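Local coordinates for MdbA protein (Corynebacterium matruchotii ATCC 14266, PDB 6BO0) that acts as a thiol-disulfide oxidoreductase of the DsbA-like thioredoxin family, probably catalysing disulfide bond formation in exported proteins, at residues K127-K130 / D131-D134; L139-K142 / D143-K147; K22-S26 / A27-V31; K65-D69 / G70-V74. All coordinates share one frame; numbering follows the deposited sequence. Where two conformers were deposited one is given.

Interaction 1 (K127-K130 / D131-D134)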
# COMPACT_ATOMS: atom_id res chain seq x y z
N LYS A 127 -3.61 -15.17 7.76
CA LYS A 127 -2.18 -15.11 7.44
C LYS A 127 -1.42 -14.46 8.58
O LYS A 127 -1.68 -13.32 8.95
CB LYS A 127 -1.93 -14.31 6.15
CG LYS A 127 -2.58 -14.89 4.92
CD LYS A 127 -2.05 -16.25 4.55
CE LYS A 127 -2.87 -16.82 3.41
NZ LYS A 127 -2.50 -18.25 3.15
N GLU A 128 -0.48 -15.20 9.15
CA GLU A 128 0.44 -14.64 10.10
C GLU A 128 1.61 -14.01 9.34
O GLU A 128 1.74 -14.19 8.12
CB GLU A 128 0.93 -15.71 11.08
CG GLU A 128 -0.20 -16.30 11.93
CD GLU A 128 -0.95 -15.24 12.74
OE1 GLU A 128 -0.36 -14.30 13.28
OE2 GLU A 128 -2.17 -15.40 12.86
N LEU A 129 2.48 -13.31 10.06
CA LEU A 129 3.63 -12.71 9.41
C LEU A 129 4.46 -13.75 8.65
O LEU A 129 4.96 -13.45 7.57
CB LEU A 129 4.49 -11.97 10.42
CG LEU A 129 3.89 -10.64 10.88
CD1 LEU A 129 4.65 -10.15 12.09
CD2 LEU A 129 3.89 -9.59 9.78
N LYS A 130 4.62 -14.96 9.19
CA LYS A 130 5.42 -15.95 8.46
C LYS A 130 4.78 -16.32 7.12
O LYS A 130 5.47 -16.65 6.16
CB LYS A 130 5.63 -17.22 9.30
CG LYS A 130 4.37 -18.01 9.66
CD LYS A 130 4.63 -19.13 10.64
CE LYS A 130 3.39 -19.98 10.78
NZ LYS A 130 3.20 -20.78 9.54
N ASP A 131 3.45 -16.31 7.07
CA ASP A 131 2.72 -16.63 5.85
C ASP A 131 2.84 -15.50 4.83
O ASP A 131 3.02 -15.73 3.63
CB ASP A 131 1.24 -16.90 6.16
CG ASP A 131 1.06 -18.00 7.17
OD1 ASP A 131 1.60 -19.10 6.93
OD2 ASP A 131 0.45 -17.74 8.22
N LEU A 132 2.72 -14.27 5.31
CA LEU A 132 2.94 -13.10 4.47
C LEU A 132 4.36 -13.06 3.94
O LEU A 132 4.59 -12.67 2.80
CB LEU A 132 2.58 -11.85 5.25
CG LEU A 132 1.11 -11.73 5.58
CD1 LEU A 132 0.88 -10.73 6.71
CD2 LEU A 132 0.30 -11.33 4.37
N ALA A 133 5.32 -13.52 4.76
CA ALA A 133 6.71 -13.62 4.30
C ALA A 133 6.84 -14.61 3.15
O ALA A 133 7.53 -14.34 2.17
CB ALA A 133 7.61 -14.01 5.46
N ASP A 134 6.16 -15.76 3.26
CA ASP A 134 6.18 -16.76 2.18
C ASP A 134 5.63 -16.15 0.89
O ASP A 134 6.16 -16.41 -0.21
CB ASP A 134 5.35 -17.99 2.53
CG ASP A 134 5.93 -18.79 3.66
OD1 ASP A 134 7.15 -18.72 3.91
OD2 ASP A 134 5.14 -19.52 4.29

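Interaction 2 (L139-K142 / D143-K147)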
# COMPACT_ATOMS: atom_id res chain seq x y z
N LEU A 139 6.64 -13.53 -4.61
CA LEU A 139 6.57 -12.32 -5.43
C LEU A 139 7.91 -11.62 -5.62
O LEU A 139 7.96 -10.52 -6.13
CB LEU A 139 5.53 -11.36 -4.88
CG LEU A 139 4.11 -11.92 -4.95
CD1 LEU A 139 3.14 -10.80 -4.53
CD2 LEU A 139 3.72 -12.45 -6.31
N GLY A 140 9.00 -12.28 -5.24
CA GLY A 140 10.32 -11.81 -5.61
C GLY A 140 11.10 -11.03 -4.58
O GLY A 140 12.15 -10.48 -4.91
N ALA A 141 10.63 -10.98 -3.33
CA ALA A 141 11.34 -10.21 -2.31
C ALA A 141 12.73 -10.80 -2.03
O ALA A 141 12.93 -12.01 -2.11
CB ALA A 141 10.53 -10.16 -1.03
N LYS A 142 13.65 -9.94 -1.61
CA LYS A 142 14.97 -10.34 -1.16
C LYS A 142 14.87 -11.26 0.05
O LYS A 142 13.93 -11.16 0.85
CB LYS A 142 15.80 -9.12 -0.78
CG LYS A 142 16.19 -8.22 -1.95
CD LYS A 142 17.10 -7.06 -1.53
CE LYS A 142 16.35 -5.95 -0.79
NZ LYS A 142 17.17 -4.76 -0.38
N ASP A 143 15.88 -12.11 0.22
CA ASP A 143 15.93 -13.03 1.36
C ASP A 143 15.79 -12.28 2.68
O ASP A 143 15.07 -12.73 3.58
CB ASP A 143 17.25 -13.82 1.32
CG ASP A 143 17.43 -14.67 0.07
OD1 ASP A 143 16.45 -15.02 -0.58
OD2 ASP A 143 18.60 -15.03 -0.20
N GLU A 144 16.51 -11.18 2.83
CA GLU A 144 16.47 -10.44 4.09
C GLU A 144 15.09 -9.80 4.33
O GLU A 144 14.66 -9.68 5.49
CB GLU A 144 17.57 -9.37 4.08
CG GLU A 144 17.69 -8.57 5.35
CD GLU A 144 18.17 -9.34 6.58
OE1 GLU A 144 18.49 -10.56 6.51
OE2 GLU A 144 18.19 -8.70 7.65
N THR A 145 14.43 -9.40 3.25
CA THR A 145 13.08 -8.84 3.38
C THR A 145 12.11 -9.88 3.91
O THR A 145 11.31 -9.62 4.78
CB THR A 145 12.61 -8.29 2.05
OG1 THR A 145 13.54 -7.30 1.60
CG2 THR A 145 11.20 -7.71 2.10
N VAL A 146 12.20 -11.08 3.35
CA VAL A 146 11.36 -12.19 3.77
C VAL A 146 11.57 -12.45 5.27
O VAL A 146 10.62 -12.61 6.02
CB VAL A 146 11.66 -13.43 2.90
CG1 VAL A 146 10.91 -14.66 3.41
CG2 VAL A 146 11.29 -13.18 1.44
N LYS A 147 12.85 -12.51 5.68
CA LYS A 147 13.15 -12.71 7.10
C LYS A 147 12.53 -11.60 7.97
O LYS A 147 11.95 -11.87 9.01
CB LYS A 147 14.66 -12.77 7.29
CG LYS A 147 15.09 -13.04 8.72
CD LYS A 147 16.56 -12.76 8.94
CE LYS A 147 17.40 -13.75 8.21
NZ LYS A 147 18.83 -13.47 8.52
O HOH W 1 13.76 -14.57 -0.84

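Interaction 3 (K22-S26 / A27-V31)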
# COMPACT_ATOMS: atom_id res chain seq x y z
N LYS A 22 10.16 4.98 -1.70
CA LYS A 22 10.86 5.21 -0.45
C LYS A 22 9.87 5.60 0.64
O LYS A 22 8.74 5.96 0.37
CB LYS A 22 11.96 6.23 -0.60
CG LYS A 22 11.46 7.64 -0.71
CD LYS A 22 12.61 8.62 -0.61
CE LYS A 22 12.14 10.00 -0.13
NZ LYS A 22 13.24 10.79 0.50
N VAL A 23 10.28 5.45 1.88
CA VAL A 23 9.47 5.91 2.99
C VAL A 23 9.79 7.36 3.26
O VAL A 23 10.95 7.73 3.40
CB VAL A 23 9.71 5.03 4.21
CG1 VAL A 23 8.92 5.54 5.40
CG2 VAL A 23 9.34 3.59 3.87
N ASP A 24 8.74 8.18 3.29
CA ASP A 24 8.84 9.61 3.55
C ASP A 24 7.89 9.94 4.69
O ASP A 24 6.68 9.99 4.45
CB ASP A 24 8.42 10.42 2.31
CG ASP A 24 8.39 11.92 2.57
OD1 ASP A 24 9.26 12.38 3.35
OD2 ASP A 24 7.53 12.63 2.02
N GLY A 25 8.41 10.14 5.89
CA GLY A 25 7.53 10.35 7.05
C GLY A 25 6.73 9.08 7.25
O GLY A 25 7.28 7.99 7.34
N SER A 26 5.42 9.20 7.23
CA SER A 26 4.58 8.02 7.39
C SER A 26 4.02 7.52 6.04
O SER A 26 3.17 6.65 6.01
CB SER A 26 3.44 8.30 8.38
OG SER A 26 2.69 9.44 7.99
N ALA A 27 4.54 8.06 4.93
CA ALA A 27 4.10 7.65 3.59
C ALA A 27 5.04 6.67 2.94
O ALA A 27 6.26 6.76 3.13
CB ALA A 27 4.03 8.87 2.68
N VAL A 28 4.48 5.75 2.15
CA VAL A 28 5.23 5.08 1.12
C VAL A 28 5.10 5.93 -0.13
O VAL A 28 3.99 6.04 -0.69
CB VAL A 28 4.76 3.62 0.90
CG1 VAL A 28 5.47 3.03 -0.29
CG2 VAL A 28 4.95 2.77 2.15
N GLN A 29 6.20 6.56 -0.53
CA GLN A 29 6.20 7.50 -1.65
C GLN A 29 6.61 6.76 -2.91
O GLN A 29 7.68 6.15 -2.97
CB GLN A 29 7.20 8.63 -1.35
CG GLN A 29 7.36 9.68 -2.44
CD GLN A 29 8.70 10.44 -2.33
OE1 GLN A 29 9.71 10.06 -2.94
NE2 GLN A 29 8.72 11.45 -1.50
N LEU A 30 5.75 6.87 -3.92
CA LEU A 30 6.00 6.32 -5.23
C LEU A 30 6.10 7.48 -6.21
O LEU A 30 5.17 8.26 -6.38
CB LEU A 30 4.85 5.40 -5.66
CG LEU A 30 4.47 4.32 -4.63
CD1 LEU A 30 3.30 3.51 -5.17
CD2 LEU A 30 5.64 3.40 -4.31
N VAL A 31 7.23 7.58 -6.87
CA VAL A 31 7.51 8.73 -7.75
C VAL A 31 8.58 8.28 -8.72
O VAL A 31 9.45 7.47 -8.39
CB VAL A 31 7.95 10.00 -6.98
CG1 VAL A 31 9.38 9.90 -6.46
CG2 VAL A 31 7.79 11.23 -7.84
O HOH W 2 6.33 12.11 -0.31

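Interaction 4 (K65-D69 / G70-V74)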
# COMPACT_ATOMS: atom_id res chain seq x y z
N LYS A 65 0.41 4.43 -14.38
CA LYS A 65 0.87 5.21 -15.52
C LYS A 65 1.16 6.66 -15.15
O LYS A 65 2.18 7.22 -15.57
CB LYS A 65 -0.14 5.14 -16.65
CG LYS A 65 0.32 5.94 -17.87
CD LYS A 65 -0.41 5.59 -19.16
CE LYS A 65 -0.05 6.54 -20.30
NZ LYS A 65 1.41 6.59 -20.57
N LEU A 66 0.27 7.27 -14.37
CA LEU A 66 0.50 8.62 -13.93
C LEU A 66 1.81 8.73 -13.14
O LEU A 66 2.55 9.71 -13.28
CB LEU A 66 -0.68 9.14 -13.10
CG LEU A 66 -1.99 9.34 -13.86
CD1 LEU A 66 -3.07 9.67 -12.87
CD2 LEU A 66 -1.89 10.41 -14.93
N ILE A 67 2.10 7.74 -12.29
CA ILE A 67 3.36 7.76 -11.53
C ILE A 67 4.55 7.64 -12.50
O ILE A 67 5.51 8.42 -12.49
CB ILE A 67 3.43 6.62 -10.50
CG1 ILE A 67 2.33 6.74 -9.44
CG2 ILE A 67 4.81 6.65 -9.79
CD1 ILE A 67 2.13 5.48 -8.63
N GLU A 68 4.47 6.65 -13.36
CA GLU A 68 5.60 6.38 -14.24
C GLU A 68 5.93 7.60 -15.10
O GLU A 68 7.10 7.96 -15.30
CB GLU A 68 5.30 5.17 -15.10
CG GLU A 68 5.37 3.90 -14.25
CD GLU A 68 5.13 2.61 -14.98
OE1 GLU A 68 4.67 2.64 -16.13
OE2 GLU A 68 5.42 1.54 -14.37
N ASP A 69 4.88 8.27 -15.59
CA ASP A 69 5.05 9.39 -16.49
C ASP A 69 5.46 10.69 -15.80
O ASP A 69 5.72 11.68 -16.48
CB ASP A 69 3.78 9.57 -17.29
CG ASP A 69 3.53 8.41 -18.25
OD1 ASP A 69 4.36 7.45 -18.34
OD2 ASP A 69 2.48 8.44 -18.91
N GLY A 70 5.50 10.73 -14.47
CA GLY A 70 5.96 11.89 -13.76
C GLY A 70 4.86 12.91 -13.51
O GLY A 70 5.14 14.03 -13.06
N LYS A 71 3.60 12.47 -13.64
CA LYS A 71 2.47 13.38 -13.41
C LYS A 71 2.08 13.51 -11.94
O LYS A 71 1.55 14.55 -11.53
CB LYS A 71 1.23 12.94 -14.21
CG LYS A 71 1.42 12.83 -15.71
CD LYS A 71 1.67 14.17 -16.38
CE LYS A 71 0.39 14.96 -16.57
NZ LYS A 71 0.60 16.22 -17.36
N VAL A 72 2.36 12.47 -11.15
CA VAL A 72 2.00 12.45 -9.75
C VAL A 72 3.11 11.79 -8.94
O VAL A 72 3.88 10.94 -9.44
CB VAL A 72 0.69 11.64 -9.47
CG1 VAL A 72 -0.49 12.28 -10.18
CG2 VAL A 72 0.81 10.17 -9.85
N LYS A 73 3.17 12.22 -7.68
CA LYS A 73 3.91 11.57 -6.62
C LYS A 73 2.82 11.02 -5.71
O LYS A 73 2.03 11.79 -5.15
CB LYS A 73 4.76 12.59 -5.85
CG LYS A 73 5.39 12.07 -4.56
CD LYS A 73 6.13 13.15 -3.80
CE LYS A 73 7.53 13.34 -4.34
NZ LYS A 73 8.27 14.40 -3.59
N VAL A 74 2.76 9.69 -5.56
CA VAL A 74 1.72 9.06 -4.75
C VAL A 74 2.29 8.71 -3.38
O VAL A 74 3.33 8.03 -3.29
CB VAL A 74 1.13 7.82 -5.44
CG1 VAL A 74 0.30 6.98 -4.48
CG2 VAL A 74 0.29 8.20 -6.64
O HOH W 3 6.26 10.36 -10.77

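Interaction 1 (K127-K130 / D131-D134)
Asp131 reaches back over the start of its own helix to the backbone of Glu128, a worked example of how a first-turn acidic residue serves a helix N-terminus. With CG beside the backbone N and anti to the carbonyl carbon (chi1 -57°), the carboxylate is swung toward the helix start. OD2 of Asp131 then accepts the N-H of Glu128 at 2.9 Å, through the anti lone pair, the one turned away from OD1. The other oxygen is held more loosely: Lys130 takes the position between backbone N and carbonyl carbon (chi1 64°) and bends at its last torsion, which carries NZ of Lys130 to OD1 of Asp131 at 3.5 Å, a weak salt bridge. Lys127 runs across Asp131 at about a right angle, CD of Lys127 lying 3.7 Å from CB of Asp131, while its ammonium goes on to Glu6. Behind this polar surface, CB of Lys127 rests 4.0 Å from CG of Leu132, a buried residue that also packs on Ala96 of helix 89-103. Glu128 O receives Leu132 N at 3.0 Å, opening the regular ladder that Ala133 N to Leu129 O continues. Glu128 is the N-cap of helix 129-138 and Asp131 its N3 residue, so the bond from the Asp131 carboxylate to Glu128 N is one half of a capping box; the reciprocal half is not made, the Glu128 carboxylate turning away to Lys92.

Interaction 2 (L139-K142 / D143-K147)
Thr145 sets CG2 anti to its backbone N and OG1 beside it (chi1 -58°), while Val146 (chi1 174°) holds CG2 on the side of its own N; together these rotamers bring two methyl groups over Ala141. CB of Ala141 lies 4.0 Å from CG2 of Val146 and equally far from CG2 of Thr145, a small apolar seat at the start of the helix. The hydroxyl of Thr145 meanwhile faces Lys142, OG1 of Thr145 being 3.8 Å from CB of Lys142, and is hydrogen-bonded to Asp104, whose same carboxylate oxygen also takes the N-H of Lys142. Lys142 occupies the N-cap position, and its carbonyl O receives Val146 N at 3.0 Å in a nearly straight bond (165°), the first full helical turn. A water lies between Asp143 OD1, at 2.7 Å, and Ala141 O, at 3.0 Å. Just upstream, Gly140 is the C-prime residue of a Schellman motif, so one helix is closed and the next opened within a few residues. The corner links helix 129-138 to helix 143-151: Val146 leans on Ala133 and Lys137 of the former, Ala141 touches Val108 of helix 106-118, and Thr145 rests against Ile100 of helix 89-103.

Interaction 3 (K22-S26 / A27-V31)
Lys22 and Gln29 exchange two backbone hydrogen bonds, Lys22 N to Gln29 O at 3.0 Å and Gln29 N to Lys22 O at 2.8 Å, the hallmark of an antiparallel hydrogen-bonded pair. Nearer the turn, Asp24 and Ala27 form a second such pair: Asp24 N gives to Ala27 O at 2.9 Å, and Ala27 N returns to Asp24 O from above the carbonyl plane, 48° out of it. The reversal is a type II' beta turn from Asp24 to Ala27, with Gly25 at positive phi. Between the two pairs lies the non-hydrogen-bonded couple Val23 and Val28, where CA of Val23 makes a CH...O contact of 3.3 Å with O of Ala27.

Lys22, Asp24, Ala27 and Gln29 share one face of the sheet. Gln29 extends with CG anti to its backbone N (chi1 178°), and the extended chain of Lys22 lies alongside it, CE of Lys22 3.7 Å from OE1 of Gln29. The other end of the amide looks to Asp24; in one of the two conformers of Asp24, a water accepts from NE2 of Gln29 at 2.8 Å and donates to OD2 of Asp24 at 2.7 Å. On the opposite face Val23 meets Tyr98 and Val28 meets Ala101 of helix 89-103. Ser26, in the turn, bonds through OG to Asn165.

Because main-chain bonds set the register of this beta hairpin, its side chains are left to serve the two faces: the valines pack toward helix 89-103, while the polar chains gather on the other face, where water can link amide and carboxylate in at least one conformer.

Interaction 4 (K65-D69 / G70-V74)
Leu66, Ile67 and Gly70 close a helix with a Schellman motif, a local contact at the corner where helix 51-68 gives way to strand 72-78 of the central sheet in this thioredoxin-type fold. Two backbone bonds define the motif. Lys71 N reaches back to Leu66 O at 3.0 Å, and Gly70 N gives to Ile67 O, also at 3.0 Å, arriving from above the carbonyl plane. Gly70 has positive phi (86°), where a side chain would run into the carbonyl O of Asp69, so the absence of one lets the chain turn. Apolar side chains seal the inner side of this corner. CG2 of Val72, lodged between backbone N and carbonyl carbon, points back at the helix and sits 3.7 Å from CB of Leu66 and 3.8 Å from CG1 of Ile67. Ile67 crosses both valines at about a right angle, and the same CG1 meets CG2 of Val74 at 3.8 Å. Beyond them Leu30 of strand 27-31 packs on Ile67, while Val41 and Ile43 of strand 39-45 back the valines. In one conformer of Lys65, NZ bonds OD2 of Asp69 on the syn lone pair of that oxygen, a salt bridge between residues four apart in the chain. A water joins helix and strand, donating to Ile67 O at 2.7 Å and to Val72 O at 2.8 Å.

How the interactions relate
Interactions 1 and 2 belong to the helical part of the fold and touch, CB of Ala133 lying 3.4 Å from O of Val146 where helix 129-138 packs on helix 143-151. Both open a helix, one with a carboxylate turned back on the backbone, the other borrowing Asp104. Interactions 3 and 4 meet at the sheet, strands 27-31 and 72-78 being neighbours, with Leu30 N 2.8 Å from Val74 O in a probable hydrogen bond. Interaction 2 is chiefly surface; the others are partly buried, with 3 nearest the chain's centre. Charged side chains flank the helix ends of 1, 2 and 4, whereas 3 relies on backbone pairing.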